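Local atomic coordinates of glutathione-specific gamma-glutamylcyclotransferase (Saccharomyces cerevisiae S288c, PDB entry 5HWK), a protein that catalyses the specific cleavage of glutathione into 5-oxo-L-proline and the dipeptide Cys-Gly, allowing the cell to use glutathione. Residues S15-H23 and H103-R114. Sequence-based numbering, arbitrary orientation. Where two conformers were deposited one is given.
With BEZ (benzoic acid), chain C.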
loop_
_atom_site.group_PDB
_atom_site.type_symbol
_atom_site.label_atom_id
_atom_site.label_comp_id
_atom_site.label_asym_id
_atom_site.label_seq_id
_atom_site.Cartn_x
_atom_site.Cartn_y
_atom_site.Cartn_z
ATOM N N SER A 15 2.839 5.797 -3.487
ATOM C CA SER A 15 2.956 7.176 -3.927
ATOM C C SER A 15 1.627 7.849 -4.155
ATOM O O SER A 15 1.611 9.068 -4.192
ATOM C CB SER A 15 3.829 7.319 -5.181
ATOM O OG SER A 15 3.262 6.653 -6.290
ATOM N N LEU A 16 0.513 7.114 -4.340
ATOM C CA LEU A 16 -0.752 7.840 -4.492
ATOM C C LEU A 16 -1.139 8.553 -3.215
ATOM O O LEU A 16 -1.993 9.443 -3.267
ATOM C CB LEU A 16 -1.892 6.886 -4.887
ATOM C CG LEU A 16 -1.844 6.369 -6.324
ATOM C CD1 LEU A 16 -2.791 5.122 -6.482
ATOM C CD2 LEU A 16 -2.204 7.460 -7.327
ATOM N N ILE A 17 -0.566 8.180 -2.060
ATOM C CA ILE A 17 -0.884 8.890 -0.821
ATOM C C ILE A 17 -0.452 10.345 -0.908
ATOM O O ILE A 17 -1.197 11.263 -0.553
ATOM C CB ILE A 17 -0.226 8.202 0.389
ATOM C CG1 ILE A 17 -0.837 6.832 0.610
ATOM C CG2 ILE A 17 -0.456 9.062 1.618
ATOM C CD1 ILE A 17 -0.139 6.013 1.726
ATOM N N TYR A 18 0.776 10.583 -1.348
ATOM C CA TYR A 18 1.321 11.930 -1.319
ATOM C C TYR A 18 1.419 12.585 -2.681
ATOM O O TYR A 18 1.696 13.799 -2.743
ATOM C CB TYR A 18 2.683 11.965 -0.635
ATOM C CG TYR A 18 3.673 11.012 -1.253
ATOM C CD1 TYR A 18 4.344 11.333 -2.441
ATOM C CD2 TYR A 18 3.912 9.785 -0.675
ATOM C CE1 TYR A 18 5.261 10.475 -3.009
ATOM C CE2 TYR A 18 4.848 8.918 -1.242
ATOM C CZ TYR A 18 5.483 9.276 -2.413
ATOM O OH TYR A 18 6.374 8.428 -3.002
ATOM N N LYS A 19 1.215 11.831 -3.768
ATOM C CA LYS A 19 1.130 12.382 -5.118
ATOM C C LYS A 19 -0.224 11.885 -5.619
ATOM O O LYS A 19 -0.306 10.850 -6.306
ATOM C CB LYS A 19 2.288 11.880 -5.980
ATOM C CG LYS A 19 2.318 12.441 -7.383
ATOM C CD LYS A 19 3.675 12.220 -8.021
ATOM C CE LYS A 19 3.576 11.971 -9.509
ATOM N NZ LYS A 19 3.012 10.621 -9.770
ATOM N N PRO A 20 -1.302 12.586 -5.286
ATOM C CA PRO A 20 -2.648 12.035 -5.488
ATOM C C PRO A 20 -3.013 11.960 -6.955
ATOM O O PRO A 20 -2.381 12.605 -7.809
ATOM C CB PRO A 20 -3.547 13.051 -4.774
ATOM C CG PRO A 20 -2.760 14.332 -4.832
ATOM C CD PRO A 20 -1.333 13.920 -4.657
ATOM N N PRO A 21 -4.041 11.183 -7.273
ATOM C CA PRO A 21 -4.619 11.241 -8.617
ATOM C C PRO A 21 -5.349 12.565 -8.842
ATOM O O PRO A 21 -5.746 13.270 -7.905
ATOM C CB PRO A 21 -5.576 10.050 -8.627
ATOM C CG PRO A 21 -5.970 9.875 -7.199
ATOM C CD PRO A 21 -4.791 10.306 -6.359
ATOM N N SER A 22 -5.490 12.917 -10.117
ATOM C CA SER A 22 -6.218 14.116 -10.484
ATOM C C SER A 22 -7.693 13.946 -10.201
ATOM O O SER A 22 -8.255 12.854 -10.300
ATOM C CB SER A 22 -6.073 14.388 -11.984
ATOM O OG SER A 22 -4.729 14.270 -12.394
ATOM N N HIS A 23 -8.319 15.047 -9.851
ATOM C CA HIS A 23 -9.768 15.182 -9.854
ATOM C C HIS A 23 -10.474 14.400 -8.754
ATOM O O HIS A 23 -11.703 14.204 -8.830
ATOM C CB HIS A 23 -10.364 14.870 -11.230
ATOM C CG HIS A 23 -10.047 15.906 -12.247
ATOM N ND1 HIS A 23 -9.227 15.668 -13.330
ATOM C CD2 HIS A 23 -10.404 17.207 -12.323
ATOM C CE1 HIS A 23 -9.114 16.775 -14.041
ATOM N NE2 HIS A 23 -9.817 17.725 -13.450
ATOM N N HIS A 103 -14.450 11.290 -14.439
ATOM C CA HIS A 103 -13.024 11.035 -14.521
ATOM C C HIS A 103 -12.640 9.595 -14.226
ATOM O O HIS A 103 -11.453 9.271 -14.292
ATOM C CB HIS A 103 -12.253 11.993 -13.603
ATOM C CG HIS A 103 -12.385 13.435 -13.987
ATOM N ND1 HIS A 103 -11.569 14.030 -14.925
ATOM C CD2 HIS A 103 -13.224 14.404 -13.551
ATOM C CE1 HIS A 103 -11.912 15.298 -15.063
ATOM N NE2 HIS A 103 -12.913 15.552 -14.240
ATOM N N ALA A 104 -13.606 8.705 -13.968
ATOM C CA ALA A 104 -13.267 7.353 -13.533
ATOM C C ALA A 104 -12.405 6.612 -14.558
ATOM O O ALA A 104 -11.582 5.765 -14.194
ATOM C CB ALA A 104 -14.541 6.558 -13.259
ATOM N N GLN A 105 -12.559 6.917 -15.837
ATOM C CA GLN A 105 -11.793 6.121 -16.779
ATOM C C GLN A 105 -10.313 6.445 -16.738
ATOM O O GLN A 105 -9.513 5.667 -17.256
ATOM C CB GLN A 105 -12.352 6.213 -18.193
ATOM C CG GLN A 105 -12.082 7.490 -18.906
ATOM C CD GLN A 105 -12.848 7.543 -20.223
ATOM O OE1 GLN A 105 -13.965 8.071 -20.289
ATOM N NE2 GLN A 105 -12.255 6.984 -21.275
ATOM N N GLU A 106 -9.926 7.537 -16.087
ATOM C CA GLU A 106 -8.510 7.863 -15.967
ATOM C C GLU A 106 -7.776 6.930 -15.010
ATOM O O GLU A 106 -6.537 6.906 -15.007
ATOM C CB GLU A 106 -8.379 9.283 -15.444
ATOM C CG GLU A 106 -8.745 10.315 -16.478
ATOM C CD GLU A 106 -8.928 11.686 -15.881
ATOM O OE1 GLU A 106 -8.317 11.950 -14.824
ATOM O OE2 GLU A 106 -9.691 12.495 -16.463
ATOM N N VAL A 107 -8.511 6.196 -14.177
ATOM C CA VAL A 107 -7.886 5.318 -13.203
ATOM C C VAL A 107 -6.968 4.319 -13.899
ATOM O O VAL A 107 -5.879 3.986 -13.398
ATOM C CB VAL A 107 -8.985 4.656 -12.351
ATOM C CG1 VAL A 107 -8.413 3.640 -11.414
ATOM C CG2 VAL A 107 -9.699 5.730 -11.553
ATOM N N ARG A 108 -7.354 3.872 -15.093
ATOM C CA ARG A 108 -6.573 2.888 -15.820
ATOM C C ARG A 108 -5.249 3.446 -16.308
ATOM O O ARG A 108 -4.428 2.668 -16.809
ATOM C CB ARG A 108 -7.418 2.319 -16.971
ATOM C CG ARG A 108 -8.149 1.056 -16.565
ATOM C CD ARG A 108 -8.955 0.352 -17.670
ATOM N NE ARG A 108 -9.347 -0.982 -17.227
ATOM C CZ ARG A 108 -10.310 -1.213 -16.341
ATOM N NH1 ARG A 108 -10.975 -0.194 -15.814
ATOM N NH2 ARG A 108 -10.613 -2.458 -15.980
ATOM N N GLU A 109 -5.001 4.750 -16.140
ATOM C CA GLU A 109 -3.756 5.367 -16.581
ATOM C C GLU A 109 -2.958 6.001 -15.446
ATOM O O GLU A 109 -1.943 6.655 -15.714
ATOM C CB GLU A 109 -4.015 6.392 -17.697
ATOM C CG GLU A 109 -4.648 5.790 -18.952
ATOM N N TYR A 110 -3.348 5.794 -14.177
ATOM C CA TYR A 110 -2.692 6.502 -13.084
ATOM C C TYR A 110 -1.242 6.117 -12.923
ATOM O O TYR A 110 -0.481 6.900 -12.358
ATOM C CB TYR A 110 -3.378 6.187 -11.755
ATOM C CG TYR A 110 -4.677 6.903 -11.537
ATOM C CD1 TYR A 110 -5.073 7.961 -12.368
ATOM C CD2 TYR A 110 -5.506 6.554 -10.472
ATOM C CE1 TYR A 110 -6.287 8.637 -12.138
ATOM C CE2 TYR A 110 -6.718 7.217 -10.247
ATOM C CZ TYR A 110 -7.093 8.249 -11.078
ATOM O OH TYR A 110 -8.283 8.880 -10.844
ATOM N N LEU A 111 -0.840 4.932 -13.364
ATOM C CA LEU A 111 0.557 4.550 -13.164
ATOM C C LEU A 111 1.501 5.151 -14.202
ATOM O O LEU A 111 2.721 4.960 -14.075
ATOM C CB LEU A 111 0.748 3.037 -13.090
ATOM C CG LEU A 111 -0.021 2.355 -11.949
ATOM C CD1 LEU A 111 0.534 0.979 -11.691
ATOM C CD2 LEU A 111 0.009 3.151 -10.635
ATOM N N ASN A 112 0.981 5.859 -15.213
ATOM C CA ASN A 112 1.829 6.383 -16.280
ATOM C C ASN A 112 2.848 7.400 -15.772
ATOM O O ASN A 112 3.841 7.661 -16.465
ATOM C CB ASN A 112 0.984 7.034 -17.379
ATOM C CG ASN A 112 0.206 6.028 -18.184
ATOM O OD1 ASN A 112 0.399 4.827 -18.015
ATOM N ND2 ASN A 112 -0.670 6.507 -19.073
ATOM N N VAL A 113 2.624 7.973 -14.589
ATOM C CA VAL A 113 3.493 8.981 -13.995
ATOM C C VAL A 113 4.201 8.474 -12.748
ATOM O O VAL A 113 4.775 9.288 -11.988
ATOM C CB VAL A 113 2.736 10.273 -13.666
ATOM C CG1 VAL A 113 2.211 10.931 -14.940
ATOM C CG2 VAL A 113 1.621 9.970 -12.637
ATOM N N ARG A 114 4.176 7.172 -12.494
ATOM C CA ARG A 114 4.769 6.662 -11.260
ATOM C C ARG A 114 5.270 5.237 -11.477
ATOM O O ARG A 114 5.491 4.801 -12.608
ATOM C CB ARG A 114 3.796 6.797 -10.085
ATOM C CG ARG A 114 2.517 6.042 -10.290
ATOM C CD ARG A 114 1.492 6.409 -9.212
ATOM N NE ARG A 114 0.779 7.656 -9.498
ATOM C CZ ARG A 114 0.692 8.683 -8.659
ATOM N NH1 ARG A 114 1.307 8.639 -7.478
ATOM N NH2 ARG A 114 -0.035 9.751 -9.002
HETATM C C BEZ C . -0.419 3.298 -4.563
HETATM O O1 BEZ C . -0.124 4.299 -3.970
HETATM O O2 BEZ C . -1.352 2.634 -4.097
HETATM C C1 BEZ C . 0.365 2.832 -5.749
HETATM C C2 BEZ C . 0.122 1.557 -6.220
HETATM C C3 BEZ C . 0.877 1.052 -7.285
HETATM C C4 BEZ C . 1.805 1.852 -7.928
HETATM C C5 BEZ C . 2.003 3.145 -7.471
HETATM C C6 BEZ C . 1.308 3.659 -6.380
HETATM O O HOH W 1 -8.712 11.096 -12.400
#
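The carbonyl oxygen of Lys19 is gripped by both terminal nitrogens of Arg114, NH2 at 2.9 Å and NH1 at 3.0 Å, the latter on a lone pair in the carbonyl plane. NH1 also reaches Ser15 OG nearly straight (160°) within the guanidinium plane, and NE bonds to Tyr110 O, which fixes the group's rotation. Leu16 CD2 covers one face; over the other hangs Lys19 NZ, 3.2 Å from Arg114 CZ. A turn at the end of the lysine chain (chi4 -72°) brings NZ there, where it donates to Val113 O from above the carbonyl plane. Were Arg114 an alanine, Lys19 O would probably be left without its two donors, Tyr110 O without NE, and Leu16 CD2 without the flat group it covers. Ser15, probably part of the substrate-binding loop, also bonds through OG to Glu115, the probable proton acceptor, in the wall of the pocket where Leu16 N donates to O1 of the bound benzoic acid (2.9 Å). Farther along, Pro21 CB sits over the Tyr110 ring in a CH-pi contact, and a water links Tyr110 OH, Ser22 O and Glu106 OE1. The rings of His23 and His103 form an offset stack, centroids 3.6 Å apart, while Glu106 OE2 accepts from His103 ND1. Residues 103-114, within the connection between strands 91-99 and 119-129, thus clasp the segment that follows strand 8-12, with Pro21 and Tyr110 both resting on Ile99 of strand 91-99.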